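Local coordinates for attachment protein G3P (Enterobacteria phage Ike, PDB 4EO0) that probably attaches the tip of the filamentous phage to the N pilus of its bacterial host through a pilus-binding domain at the start of infection, at residues N3-T8 with I103-P108; G14-K19 with T42-D47; E34-A39 with W93-Q98; S51-F56 with F72-G77; D78-N83 with A97-D102. All coordinates share one frame; numbering follows the deposited sequence.

Interaction 1 of 5, residues N3-T8 with I103-P108; sequences NWESIT and IQRSVP
Residues Trp4 to Ser6 pair antiparallel with Ile103 to Ser106, the axes of these short strands 4.6 Å apart at closest and their directions 144° apart. Glu5 and Arg105 form a hydrogen-bonded pair. Glu5 N lies 2.9 Å from Arg105 O, and Arg105 N returns the bond to Glu5 O. Trp4 with Ser106 and Ser6 with Gln104 are non-hydrogen-bonded pairs. Beyond Trp4, Val107 N donates to Asn3 O. At the other end the register slips by one residue. Ile7 N reaches Ile103 O at 2.7 Å, and Thr8 N adds a weak bond to that oxygen at 3.4 Å. Ile103 N donates to Thr8 O at 2.8 Å, making the next hydrogen-bonded pair. This is a classic beta bulge, formed by Ile7 and Thr8, which both face Ile103, where the chain turns a corner. Its partner is the last part of the long strand 94-106. On one face, Ser106 CB sits over the six-membered ring of Trp4, 4.2 Å from its centroid, in a CH-pi contact. Gln104 OE1 touches Trp4 CB at 3.5 Å. This oxygen is bonded to Arg73 NE, and Arg73 also makes a cation-pi contact with Trp4. On the other face, Glu5 CG is anti to the backbone N (chi1 -174°). Its side chain runs beside that of Arg105, pointing the same way. Glu5 OE1 is 3.9 Å from Arg105 NH2, a long salt bridge, with carboxylate and guanidinium planes 88° apart. Arg105 has two conformers, so this bridge is doubtful. Ile7 CD1 packs against Arg105 CB.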
# COMPACT_ATOMS: atom_id res chain seq x y z
N ASN A 3 -22.95 -12.14 -10.61
CA ASN A 3 -22.45 -13.04 -9.57
C ASN A 3 -20.92 -13.09 -9.58
O ASN A 3 -20.33 -13.71 -10.47
CB ASN A 3 -23.03 -14.46 -9.79
CG ASN A 3 -24.07 -14.90 -8.79
OD1 ASN A 3 -24.49 -14.16 -7.88
ND2 ASN A 3 -24.52 -16.14 -8.93
N TRP A 4 -20.29 -12.42 -8.60
CA TRP A 4 -18.84 -12.38 -8.48
C TRP A 4 -18.36 -13.36 -7.45
O TRP A 4 -18.95 -13.47 -6.37
CB TRP A 4 -18.35 -10.97 -8.16
CG TRP A 4 -18.57 -10.00 -9.28
CD1 TRP A 4 -19.60 -9.13 -9.42
CD2 TRP A 4 -17.76 -9.86 -10.46
NE1 TRP A 4 -19.48 -8.43 -10.60
CE2 TRP A 4 -18.35 -8.85 -11.25
CE3 TRP A 4 -16.57 -10.47 -10.91
CZ2 TRP A 4 -17.80 -8.45 -12.47
CZ3 TRP A 4 -16.02 -10.05 -12.10
CH2 TRP A 4 -16.61 -9.03 -12.85
N GLU A 5 -17.26 -14.05 -7.77
CA GLU A 5 -16.62 -15.02 -6.89
C GLU A 5 -15.14 -14.70 -6.76
O GLU A 5 -14.46 -14.46 -7.76
CB GLU A 5 -16.82 -16.42 -7.47
CG GLU A 5 -16.35 -17.55 -6.59
CD GLU A 5 -16.51 -18.90 -7.26
OE1 GLU A 5 -15.51 -19.40 -7.83
OE2 GLU A 5 -17.64 -19.43 -7.25
N SER A 6 -14.63 -14.71 -5.53
CA SER A 6 -13.22 -14.44 -5.27
C SER A 6 -12.35 -15.61 -5.74
O SER A 6 -12.66 -16.76 -5.44
CB SER A 6 -13.01 -14.20 -3.78
OG SER A 6 -11.62 -14.12 -3.47
N ILE A 7 -11.25 -15.31 -6.47
CA ILE A 7 -10.28 -16.33 -6.89
C ILE A 7 -9.20 -16.35 -5.82
O ILE A 7 -8.91 -17.39 -5.25
CB ILE A 7 -9.68 -16.07 -8.32
CG1 ILE A 7 -10.77 -16.10 -9.41
CG2 ILE A 7 -8.56 -17.10 -8.65
CD1 ILE A 7 -10.36 -15.39 -10.69
N THR A 8 -8.61 -15.17 -5.54
CA THR A 8 -7.55 -15.02 -4.54
C THR A 8 -7.51 -13.61 -4.00
O THR A 8 -7.67 -12.66 -4.76
CB THR A 8 -6.18 -15.49 -5.10
OG1 THR A 8 -5.22 -15.46 -4.04
CG2 THR A 8 -5.70 -14.67 -6.28
N ILE A 103 -8.87 -10.65 -6.36
CA ILE A 103 -9.05 -10.91 -7.78
C ILE A 103 -10.27 -11.80 -7.93
O ILE A 103 -10.34 -12.87 -7.31
CB ILE A 103 -7.76 -11.54 -8.33
CG1 ILE A 103 -6.59 -10.54 -8.26
CG2 ILE A 103 -7.99 -12.02 -9.78
CD1 ILE A 103 -5.23 -11.16 -8.61
N GLN A 104 -11.26 -11.31 -8.66
CA GLN A 104 -12.54 -12.01 -8.81
C GLN A 104 -12.92 -12.30 -10.25
O GLN A 104 -12.43 -11.67 -11.20
CB GLN A 104 -13.67 -11.18 -8.15
CG GLN A 104 -13.48 -10.85 -6.67
CD GLN A 104 -14.63 -10.10 -6.07
OE1 GLN A 104 -15.47 -9.52 -6.76
NE2 GLN A 104 -14.65 -10.04 -4.76
N ARG A 105 -13.84 -13.27 -10.41
CA ARG A 105 -14.39 -13.63 -11.72
C ARG A 105 -15.91 -13.72 -11.62
O ARG A 105 -16.45 -14.03 -10.57
CB ARG A 105 -13.79 -14.94 -12.26
CG ARG A 105 -14.40 -16.22 -11.69
CD ARG A 105 -13.68 -17.43 -12.21
NE ARG A 105 -14.19 -18.65 -11.60
CZ ARG A 105 -15.11 -19.44 -12.15
NH1 ARG A 105 -15.63 -19.14 -13.34
NH2 ARG A 105 -15.53 -20.52 -11.52
N SER A 106 -16.58 -13.44 -12.73
CA SER A 106 -18.04 -13.54 -12.77
C SER A 106 -18.36 -15.02 -13.00
O SER A 106 -17.61 -15.70 -13.71
CB SER A 106 -18.61 -12.67 -13.89
OG SER A 106 -18.10 -13.08 -15.15
N VAL A 107 -19.39 -15.55 -12.34
CA VAL A 107 -19.74 -16.97 -12.49
C VAL A 107 -21.18 -17.12 -13.01
O VAL A 107 -22.09 -16.57 -12.39
CB VAL A 107 -19.45 -17.83 -11.22
CG1 VAL A 107 -19.81 -19.30 -11.45
CG2 VAL A 107 -17.99 -17.73 -10.81
N PRO A 108 -21.40 -17.85 -14.14
CA PRO A 108 -22.77 -18.01 -14.66
C PRO A 108 -23.70 -18.79 -13.71
O PRO A 108 -23.52 -20.01 -13.54
CB PRO A 108 -22.57 -18.71 -16.00
CG PRO A 108 -21.25 -19.40 -15.88
CD PRO A 108 -20.41 -18.53 -15.00

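Interaction 2 of 5, residues G14-K19 with T42-D47; sequences GFAISK and TTACND
Asp47 CG stands anti to its own carbonyl carbon (chi1 -76°), beside the backbone N, and Gly14 is extended. The CB bond of Asp47 points toward the strand, and Asp47 CB comes to 4.0 Å from Gly14 CA. Gly14 CA lies 3.2 Å from Ala44 O in a CA-H...O contact, 164° at the hydrogen. The oxygen stands on the side where a CB of Gly14 would be, so the absence of a side chain lets strand and helix come close. Ala44 CB points at the strand and rests on its backbone, 3.6 Å from Phe15 C. It also touches Ala16 CB at 4.1 Å. No direct hydrogen bond joins the segments; two waters bridge them. One donates to Phe15 O and, at 2.7 Å, to Asp47 OD2. The other accepts from Phe15 N at 2.8 Å and donates to Asp47 OD2. Through them, one carboxylate oxygen is linked to both N and O of Phe15. Strand residues 14-17 run nearly antiparallel to helix residues 42-47. Strand 12-24 pairs with strand 94-106 through Gly14 with Ala97 and Ala16 with Ile95, and Ala44 touches Ala97 as well. The neighbouring Cys45 joins the helix to Cys80 by a disulfide.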
# COMPACT_ATOMS: atom_id res chain seq x y z
N GLY A 14 2.76 -0.82 -0.12
CA GLY A 14 3.37 0.47 -0.39
C GLY A 14 4.22 0.84 0.80
O GLY A 14 3.94 0.38 1.92
N PHE A 15 5.23 1.68 0.61
CA PHE A 15 6.12 2.06 1.71
C PHE A 15 6.19 3.55 1.92
O PHE A 15 6.38 4.30 0.96
CB PHE A 15 7.56 1.56 1.44
CG PHE A 15 7.71 0.06 1.35
CD1 PHE A 15 7.90 -0.70 2.49
CD2 PHE A 15 7.68 -0.58 0.11
CE1 PHE A 15 8.06 -2.09 2.40
CE2 PHE A 15 7.81 -1.98 0.03
CZ PHE A 15 7.99 -2.72 1.17
N ALA A 16 6.15 3.97 3.21
CA ALA A 16 6.39 5.37 3.61
C ALA A 16 7.78 5.32 4.23
O ALA A 16 7.99 4.58 5.19
CB ALA A 16 5.37 5.84 4.65
N ILE A 17 8.74 6.05 3.66
CA ILE A 17 10.13 6.05 4.11
C ILE A 17 10.46 7.35 4.86
O ILE A 17 10.12 8.42 4.37
CB ILE A 17 11.11 5.72 2.93
CG1 ILE A 17 10.88 4.28 2.43
CG2 ILE A 17 12.59 5.92 3.30
CD1 ILE A 17 10.80 4.15 0.95
N SER A 18 11.11 7.24 6.03
CA SER A 18 11.47 8.43 6.82
C SER A 18 12.43 9.37 6.11
O SER A 18 13.29 8.93 5.34
CB SER A 18 12.05 8.05 8.18
OG SER A 18 13.34 7.48 8.06
N LYS A 19 12.26 10.68 6.36
CA LYS A 19 13.11 11.73 5.80
C LYS A 19 13.84 12.38 6.96
O LYS A 19 13.27 12.49 8.05
CB LYS A 19 12.26 12.75 5.02
CG LYS A 19 11.78 12.19 3.69
CD LYS A 19 10.68 13.02 3.06
CE LYS A 19 10.27 12.43 1.73
NZ LYS A 19 9.09 13.13 1.16
N THR A 42 -0.74 8.06 3.21
CA THR A 42 -1.75 8.10 2.16
C THR A 42 -1.09 7.74 0.83
O THR A 42 -1.65 6.94 0.11
CB THR A 42 -2.50 9.44 2.16
OG1 THR A 42 -3.33 9.48 3.30
CG2 THR A 42 -3.36 9.64 0.90
N THR A 43 0.10 8.32 0.54
CA THR A 43 0.85 8.02 -0.69
C THR A 43 1.22 6.56 -0.71
O THR A 43 1.06 5.93 -1.76
CB THR A 43 2.05 8.96 -0.80
OG1 THR A 43 1.53 10.28 -0.88
CG2 THR A 43 2.93 8.68 -2.05
N ALA A 44 1.74 6.03 0.42
CA ALA A 44 2.13 4.62 0.53
C ALA A 44 0.92 3.71 0.27
O ALA A 44 1.06 2.71 -0.42
CB ALA A 44 2.72 4.36 1.90
N CYS A 45 -0.28 4.08 0.78
CA CYS A 45 -1.51 3.32 0.54
C CYS A 45 -1.93 3.38 -0.94
O CYS A 45 -2.36 2.37 -1.49
CB CYS A 45 -2.64 3.78 1.46
SG CYS A 45 -4.09 2.68 1.41
N ASN A 46 -1.75 4.54 -1.59
CA ASN A 46 -2.03 4.66 -3.03
C ASN A 46 -1.08 3.80 -3.82
O ASN A 46 -1.49 3.22 -4.82
CB ASN A 46 -1.90 6.12 -3.46
CG ASN A 46 -3.01 6.97 -2.92
OD1 ASN A 46 -4.10 6.50 -2.60
ND2 ASN A 46 -2.75 8.25 -2.83
N ASP A 47 0.19 3.69 -3.38
CA ASP A 47 1.17 2.82 -4.02
C ASP A 47 0.73 1.35 -3.91
O ASP A 47 0.84 0.60 -4.88
CB ASP A 47 2.58 2.99 -3.40
CG ASP A 47 3.36 4.25 -3.78
OD1 ASP A 47 2.88 5.03 -4.65
OD2 ASP A 47 4.45 4.46 -3.22
O HOH W 1 5.14 5.74 -0.89
O HOH W 2 5.73 2.44 -2.05

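Interaction 3 of 5, residues E34-A39 with W93-Q98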
# COMPACT_ATOMS: atom_id res chain seq x y z
N GLU A 34 14.16 11.61 12.19
CA GLU A 34 13.70 10.85 11.00
C GLU A 34 12.18 10.88 11.04
O GLU A 34 11.59 10.30 11.96
CB GLU A 34 14.27 9.43 11.00
CG GLU A 34 15.75 9.41 10.66
CD GLU A 34 16.12 9.77 9.23
OE1 GLU A 34 15.33 9.49 8.31
OE2 GLU A 34 17.24 10.30 9.04
N VAL A 35 11.57 11.61 10.07
CA VAL A 35 10.13 11.91 10.01
C VAL A 35 9.32 11.19 8.91
O VAL A 35 9.72 11.15 7.75
CB VAL A 35 9.92 13.45 9.95
CG1 VAL A 35 8.46 13.84 10.19
CG2 VAL A 35 10.83 14.19 10.93
N ILE A 36 8.12 10.69 9.29
CA ILE A 36 7.13 10.11 8.41
C ILE A 36 5.85 10.92 8.72
O ILE A 36 5.47 11.05 9.89
CB ILE A 36 6.91 8.59 8.54
CG1 ILE A 36 8.22 7.83 8.27
CG2 ILE A 36 5.82 8.16 7.54
CD1 ILE A 36 8.14 6.30 8.33
N THR A 37 5.21 11.48 7.69
CA THR A 37 3.99 12.27 7.88
C THR A 37 2.76 11.44 7.52
O THR A 37 2.89 10.39 6.88
CB THR A 37 4.01 13.52 6.98
OG1 THR A 37 3.80 13.09 5.63
CG2 THR A 37 5.28 14.36 7.12
N GLN A 38 1.56 11.95 7.86
CA GLN A 38 0.31 11.31 7.51
C GLN A 38 0.13 11.28 5.98
O GLN A 38 -0.32 10.28 5.46
CB GLN A 38 -0.88 12.00 8.18
CG GLN A 38 -2.23 11.32 7.93
CD GLN A 38 -2.26 9.85 8.33
OE1 GLN A 38 -1.75 9.45 9.38
NE2 GLN A 38 -2.83 9.02 7.48
N ALA A 39 0.53 12.35 5.28
CA ALA A 39 0.48 12.43 3.81
C ALA A 39 1.34 11.34 3.19
O ALA A 39 0.95 10.76 2.18
CB ALA A 39 0.92 13.79 3.33
N TRP A 93 13.71 4.94 9.42
CA TRP A 93 12.64 3.94 9.54
C TRP A 93 11.60 4.05 8.44
O TRP A 93 11.62 4.98 7.64
CB TRP A 93 11.98 4.01 10.92
CG TRP A 93 11.24 5.28 11.18
CD1 TRP A 93 11.77 6.54 11.20
CD2 TRP A 93 9.85 5.43 11.45
NE1 TRP A 93 10.79 7.45 11.47
CE2 TRP A 93 9.60 6.80 11.63
CE3 TRP A 93 8.79 4.53 11.57
CZ2 TRP A 93 8.33 7.29 11.91
CZ3 TRP A 93 7.53 5.03 11.84
CH2 TRP A 93 7.31 6.39 12.01
N SER A 94 10.71 3.07 8.38
CA SER A 94 9.68 3.02 7.35
C SER A 94 8.37 2.49 7.91
O SER A 94 8.36 1.85 8.97
CB SER A 94 10.12 2.14 6.18
OG SER A 94 10.38 0.82 6.61
N ILE A 95 7.27 2.70 7.17
CA ILE A 95 5.95 2.17 7.49
C ILE A 95 5.47 1.44 6.25
O ILE A 95 5.59 1.98 5.15
CB ILE A 95 4.93 3.26 7.93
CG1 ILE A 95 5.29 3.80 9.31
CG2 ILE A 95 3.48 2.74 7.94
CD1 ILE A 95 4.54 5.08 9.74
N ARG A 96 4.90 0.25 6.43
CA ARG A 96 4.31 -0.55 5.37
C ARG A 96 2.83 -0.27 5.38
O ARG A 96 2.22 -0.32 6.44
CB ARG A 96 4.51 -2.03 5.68
CG ARG A 96 5.93 -2.51 5.55
CD ARG A 96 6.05 -3.98 5.85
NE ARG A 96 7.41 -4.44 5.54
CZ ARG A 96 7.74 -5.05 4.41
NH1 ARG A 96 6.82 -5.33 3.50
NH2 ARG A 96 9.00 -5.41 4.20
N ALA A 97 2.26 0.07 4.22
CA ALA A 97 0.82 0.26 4.00
C ALA A 97 0.41 -0.98 3.22
O ALA A 97 0.96 -1.26 2.16
CB ALA A 97 0.57 1.51 3.15
N GLN A 98 -0.49 -1.77 3.79
CA GLN A 98 -0.98 -2.98 3.12
C GLN A 98 -2.43 -2.81 2.74
O GLN A 98 -3.26 -2.42 3.57
CB GLN A 98 -0.82 -4.23 3.99
CG GLN A 98 0.62 -4.76 4.05
CD GLN A 98 0.82 -5.87 5.02
OE1 GLN A 98 -0.13 -6.45 5.57
NE2 GLN A 98 2.07 -6.26 5.21
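In the antiparallel sheet, strands 30-36 and 94-106 are joined through strand 12-24, which pairs with both. This contact reaches from Glu34 and Ile36 to Trp93 and Ile95 over that middle strand, where Ile36 also touches the small residues Ala16 and Ser18. The CD1 methyl of Ile36 stands over the centre of the Trp93 six-membered ring, 3.5 Å from its centroid, in a CH-pi contact almost on the ring normal. Ile36 CD1 is anti to CA (chi2 -179°), which extends it tip to tip toward the indole. Ile36 CG1 adds a contact with Trp93 CZ2 at 3.7 Å. The same CD1 methyl meets Ile95 CG1 at 3.9 Å, so Ile36 covers Trp93 and Ile95 together. At the ring edge, Trp93 NE1 donates to Glu34 O over 3.0 Å. The N-H points fairly straight (166°) and the oxygen lies near the ring plane. Seen from the acceptor, the donor stands above the carbonyl plane, 63° out of it. This bond and the methyl over the face together probably limit the rotation of the indole. Glu34 CB touches Trp93 CD1 at 3.8 Å, while its carboxylate turns to Thr20 and Ser18. Lys89 makes a cation-pi contact with the same indole. The touching parts run nearly the same way, as expected of next-but-one strands in an antiparallel sheet, which flank a common neighbour.

Interaction 4 of 5, residues S51-F56 with F72-G77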
# COMPACT_ATOMS: atom_id res chain seq x y z
N SER A 51 -0.08 -1.15 -6.90
CA SER A 51 0.61 -2.43 -6.99
C SER A 51 -0.38 -3.57 -7.23
O SER A 51 -0.09 -4.42 -8.07
CB SER A 51 1.44 -2.69 -5.73
OG SER A 51 2.07 -3.97 -5.79
N ALA A 52 -1.56 -3.54 -6.55
CA ALA A 52 -2.65 -4.53 -6.68
C ALA A 52 -3.17 -4.48 -8.12
O ALA A 52 -3.35 -5.53 -8.73
CB ALA A 52 -3.78 -4.19 -5.70
N GLN A 53 -3.34 -3.28 -8.66
CA GLN A 53 -3.82 -3.12 -10.03
C GLN A 53 -2.82 -3.65 -11.02
O GLN A 53 -3.20 -4.33 -12.00
CB GLN A 53 -4.16 -1.64 -10.31
CG GLN A 53 -4.77 -1.39 -11.69
CD GLN A 53 -6.12 -2.06 -11.88
OE1 GLN A 53 -7.02 -1.97 -11.03
NE2 GLN A 53 -6.29 -2.73 -13.00
N ASN A 54 -1.53 -3.37 -10.78
CA ASN A 54 -0.43 -3.79 -11.65
C ASN A 54 -0.39 -5.32 -11.75
O ASN A 54 -0.24 -5.88 -12.83
CB ASN A 54 0.88 -3.25 -11.08
CG ASN A 54 2.06 -3.31 -11.99
OD1 ASN A 54 2.46 -4.37 -12.47
ND2 ASN A 54 2.73 -2.18 -12.16
N VAL A 55 -0.54 -5.99 -10.61
CA VAL A 55 -0.54 -7.45 -10.52
C VAL A 55 -1.77 -7.98 -11.25
O VAL A 55 -1.62 -8.89 -12.06
CB VAL A 55 -0.43 -7.97 -9.07
CG1 VAL A 55 -0.72 -9.48 -8.99
CG2 VAL A 55 0.95 -7.68 -8.52
N PHE A 56 -2.95 -7.40 -11.00
CA PHE A 56 -4.20 -7.81 -11.64
C PHE A 56 -4.08 -7.76 -13.17
O PHE A 56 -4.52 -8.68 -13.85
CB PHE A 56 -5.41 -6.96 -11.13
CG PHE A 56 -6.69 -7.27 -11.87
CD1 PHE A 56 -7.33 -8.49 -11.72
CD2 PHE A 56 -7.19 -6.37 -12.82
CE1 PHE A 56 -8.49 -8.79 -12.44
CE2 PHE A 56 -8.36 -6.66 -13.52
CZ PHE A 56 -9.00 -7.87 -13.33
N PHE A 72 -13.55 -10.26 -15.33
CA PHE A 72 -12.72 -10.26 -14.14
C PHE A 72 -12.64 -8.88 -13.56
O PHE A 72 -12.83 -7.89 -14.28
CB PHE A 72 -11.28 -10.76 -14.46
CG PHE A 72 -11.28 -12.04 -15.25
CD1 PHE A 72 -11.53 -13.26 -14.62
CD2 PHE A 72 -11.14 -12.02 -16.63
CE1 PHE A 72 -11.66 -14.42 -15.38
CE2 PHE A 72 -11.25 -13.19 -17.37
CZ PHE A 72 -11.49 -14.38 -16.74
N ARG A 73 -12.42 -8.81 -12.24
CA ARG A 73 -12.25 -7.54 -11.58
C ARG A 73 -11.35 -7.67 -10.40
O ARG A 73 -11.22 -8.75 -9.81
CB ARG A 73 -13.59 -6.89 -11.21
CG ARG A 73 -14.27 -7.54 -10.03
CD ARG A 73 -15.62 -6.95 -9.75
NE ARG A 73 -16.11 -7.48 -8.49
CZ ARG A 73 -17.25 -7.11 -7.91
NH1 ARG A 73 -18.05 -6.23 -8.50
NH2 ARG A 73 -17.61 -7.66 -6.76
N LEU A 74 -10.80 -6.54 -10.00
CA LEU A 74 -10.01 -6.43 -8.79
C LEU A 74 -10.82 -5.58 -7.80
O LEU A 74 -11.22 -4.45 -8.12
CB LEU A 74 -8.66 -5.78 -9.09
CG LEU A 74 -7.82 -5.38 -7.88
CD1 LEU A 74 -7.26 -6.60 -7.12
CD2 LEU A 74 -6.71 -4.48 -8.30
N VAL A 75 -11.07 -6.13 -6.61
CA VAL A 75 -11.76 -5.39 -5.58
C VAL A 75 -10.68 -5.05 -4.57
O VAL A 75 -10.10 -5.96 -3.96
CB VAL A 75 -12.94 -6.17 -4.91
CG1 VAL A 75 -13.54 -5.36 -3.75
CG2 VAL A 75 -14.03 -6.51 -5.92
N THR A 76 -10.38 -3.74 -4.40
CA THR A 76 -9.33 -3.27 -3.50
C THR A 76 -9.98 -2.68 -2.25
O THR A 76 -10.98 -1.98 -2.39
CB THR A 76 -8.45 -2.23 -4.23
OG1 THR A 76 -8.04 -2.72 -5.51
CG2 THR A 76 -7.22 -1.86 -3.45
N GLY A 77 -9.38 -2.93 -1.09
CA GLY A 77 -9.87 -2.34 0.14
C GLY A 77 -9.84 -0.83 0.02
O GLY A 77 -9.04 -0.29 -0.75
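Phe56 points from the helix at strand 72-76, and its ring touches the strand from Leu74 to Phe72. CG is anti to the backbone N (chi1 174°). Starting at the root, Phe56 CB touches Leu74 CB at 4.0 Å. Phe56 CG comes nearer to the same Leu74 CB, at 3.7 Å. Leu74 CB sits over one face of the ring, offset toward the rim, in a CH-pi contact 22° off the ring normal. Farther out, Phe56 CE1 meets the strand backbone at Arg73 C, 3.7 Å away. At the tip, Phe56 CZ lies 3.9 Å from Phe72 CB and also touches the backbone of Arg73. The side chains of Phe56 and Leu74 slide past each other in opposite directions. Leu74 also points toward the helix. Its CD2 methyl reaches Ala52 O at 3.5 Å and Ala52 CB at 3.9 Å. Gln53 OE1 borders the same Leu74 CD2 at 3.7 Å, while the amide nitrogen of Gln53 bonds to Asn57. No hydrogen bond crosses between the segments, and the contact is mainly apolar. The CB bond of Arg73 points away from the helix; its guanidinium bonds to Gln104 and makes a cation-pi contact with Trp4. Ile103 on strand 94-106 packs on Phe56 as well, so the ring touches residues of two paired strands. Helix residues 51-56 and strand residues 72-76 run nearly antiparallel, 163° apart. A helix laid on one face of an antiparallel sheet, with aromatic and aliphatic side chains between, is characteristic of a two-layer alpha+beta arrangement.

Interaction 5 of 5, residues D78-N83 with A97-D102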
# COMPACT_ATOMS: atom_id res chain seq x y z
N ASP A 78 -10.80 -0.16 0.65
CA ASP A 78 -10.91 1.30 0.61
C ASP A 78 -9.73 1.97 1.31
O ASP A 78 -9.23 3.00 0.86
CB ASP A 78 -12.24 1.76 1.26
CG ASP A 78 -13.48 1.20 0.58
OD1 ASP A 78 -13.45 1.04 -0.66
OD2 ASP A 78 -14.50 1.01 1.27
N THR A 79 -9.30 1.38 2.41
CA THR A 79 -8.23 1.90 3.26
C THR A 79 -7.21 0.81 3.55
O THR A 79 -7.52 -0.38 3.47
CB THR A 79 -8.81 2.49 4.57
OG1 THR A 79 -9.52 1.47 5.29
CG2 THR A 79 -9.71 3.73 4.34
N CYS A 80 -6.01 1.23 3.91
CA CYS A 80 -4.92 0.31 4.22
C CYS A 80 -4.88 0.04 5.69
O CYS A 80 -5.50 0.77 6.47
CB CYS A 80 -3.59 0.89 3.76
SG CYS A 80 -3.36 0.88 1.98
N VAL A 81 -4.10 -0.99 6.07
CA VAL A 81 -3.69 -1.32 7.43
C VAL A 81 -2.18 -1.02 7.44
O VAL A 81 -1.46 -1.45 6.52
CB VAL A 81 -4.00 -2.76 7.87
CG1 VAL A 81 -3.39 -3.06 9.25
CG2 VAL A 81 -5.50 -3.00 7.87
N TYR A 82 -1.74 -0.28 8.45
CA TYR A 82 -0.34 0.14 8.59
C TYR A 82 0.33 -0.51 9.76
O TYR A 82 -0.34 -0.89 10.72
CB TYR A 82 -0.26 1.67 8.76
CG TYR A 82 -0.97 2.45 7.68
CD1 TYR A 82 -2.35 2.67 7.75
CD2 TYR A 82 -0.29 2.91 6.56
CE1 TYR A 82 -3.02 3.35 6.74
CE2 TYR A 82 -0.96 3.60 5.54
CZ TYR A 82 -2.33 3.80 5.63
OH TYR A 82 -2.99 4.49 4.65
N ASN A 83 1.66 -0.62 9.72
CA ASN A 83 2.43 -1.16 10.86
C ASN A 83 3.10 -0.05 11.70
O ASN A 83 4.05 -0.31 12.43
CB ASN A 83 3.45 -2.20 10.38
CG ASN A 83 4.63 -1.62 9.62
OD1 ASN A 83 4.63 -0.48 9.20
ND2 ASN A 83 5.67 -2.41 9.44
N ALA A 97 2.26 0.07 4.22
CA ALA A 97 0.82 0.26 4.00
C ALA A 97 0.41 -0.98 3.22
O ALA A 97 0.96 -1.26 2.16
CB ALA A 97 0.57 1.51 3.15
N GLN A 98 -0.49 -1.77 3.79
CA GLN A 98 -0.98 -2.98 3.12
C GLN A 98 -2.43 -2.81 2.74
O GLN A 98 -3.26 -2.42 3.57
CB GLN A 98 -0.82 -4.23 3.99
CG GLN A 98 0.62 -4.76 4.05
CD GLN A 98 0.82 -5.87 5.02
OE1 GLN A 98 -0.13 -6.45 5.57
NE2 GLN A 98 2.07 -6.26 5.21
N VAL A 99 -2.75 -3.10 1.47
CA VAL A 99 -4.14 -3.08 1.01
C VAL A 99 -4.55 -4.52 0.63
O VAL A 99 -3.74 -5.29 0.05
CB VAL A 99 -4.42 -2.03 -0.12
CG1 VAL A 99 -3.91 -2.49 -1.50
CG2 VAL A 99 -5.92 -1.69 -0.18
N GLU A 100 -5.82 -4.86 0.87
CA GLU A 100 -6.31 -6.15 0.39
C GLU A 100 -6.70 -5.99 -1.08
O GLU A 100 -7.36 -5.02 -1.43
CB GLU A 100 -7.53 -6.64 1.20
CG GLU A 100 -7.28 -7.05 2.65
CD GLU A 100 -8.48 -7.67 3.33
OE1 GLU A 100 -9.61 -7.50 2.81
OE2 GLU A 100 -8.30 -8.34 4.37
N GLY A 101 -6.24 -6.91 -1.93
CA GLY A 101 -6.56 -6.95 -3.35
C GLY A 101 -7.15 -8.31 -3.62
O GLY A 101 -6.47 -9.32 -3.46
N ASP A 102 -8.44 -8.35 -3.98
CA ASP A 102 -9.20 -9.56 -4.23
C ASP A 102 -9.49 -9.67 -5.71
O ASP A 102 -10.27 -8.89 -6.26
CB ASP A 102 -10.52 -9.46 -3.46
CG ASP A 102 -11.35 -10.72 -3.43
OD1 ASP A 102 -10.88 -11.76 -3.97
OD2 ASP A 102 -12.45 -10.69 -2.84
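Ala97 CB approaches the Tyr82 ring obliquely, at CD2 and CE2. Tyr82 CE2 is 3.5 Å from Ala97 CB, and Tyr82 CD2 is close to the CA and CB of the same alanine. The peptide groups are the other flat parts of the contact. Val81 N lies in the plane of the Gln98 carbonyl and donates to Gln98 O over 3.0 Å. In return, Gln98 N donates to Val81 O over 2.9 Å, tilted 20° from that carbonyl plane. Val81 and Gln98 thus form an antiparallel hydrogen-bonded pair, and Tyr82 with Ala97 is the non-hydrogen-bonded pair next to it. Val81 and Gln98 turn their side chains to the face opposite that of Tyr82 and Ala97. Cys80 comes just before the paired residues. Its SG is anti to the carbonyl carbon (chi1 -73°) and packs on strand 94-106. Cys80 SG touches Val99 CB at 3.7 Å and Ala97 CB at 4.1 Å. Cys80 CB lies 3.3 Å from Gln98 O, the oxygen that also accepts from Val81. Thr79 O borders Val99 CG2 at 4.2 Å. The sulfur of Cys80 is bonded to that of Cys45, which fixes this edge of the sheet covalently to helix 38-66. Around the disulfide, Tyr82 packs on Leu41 and Cys45 of the helix, and Val99 on Ala48. Strand 94-106 also pairs with strand 12-24, through Val99 with Tyr12. Farther along, Asp102 makes backbone hydrogen bonds with Val75 of strand 72-76, and Glu100 with Gly77 just after it.

From the N terminus, residues 3-8 open interaction 1, which closes only at 103-108 and encloses all the others. Residues 14-19 and 34-39 come next. Interaction 2 closes at 42-47, on the helix, before interaction 3 closes at 93-98, so these two cross. Interaction 4 opens farther along helix 38-66 and closes at 72-77, nested inside interaction 3. Interaction 5 starts directly after it at 78-83 and ends at 97-102, sharing Ala97 and Gln98 with interaction 3. Interactions 3, 5 and 1, in that order, use strand 94-106, the first two overlapping. Interactions 2 and 4 lay the long helix on the sheet, and the Cys45-Cys80 disulfide joins interactions 2 and 5.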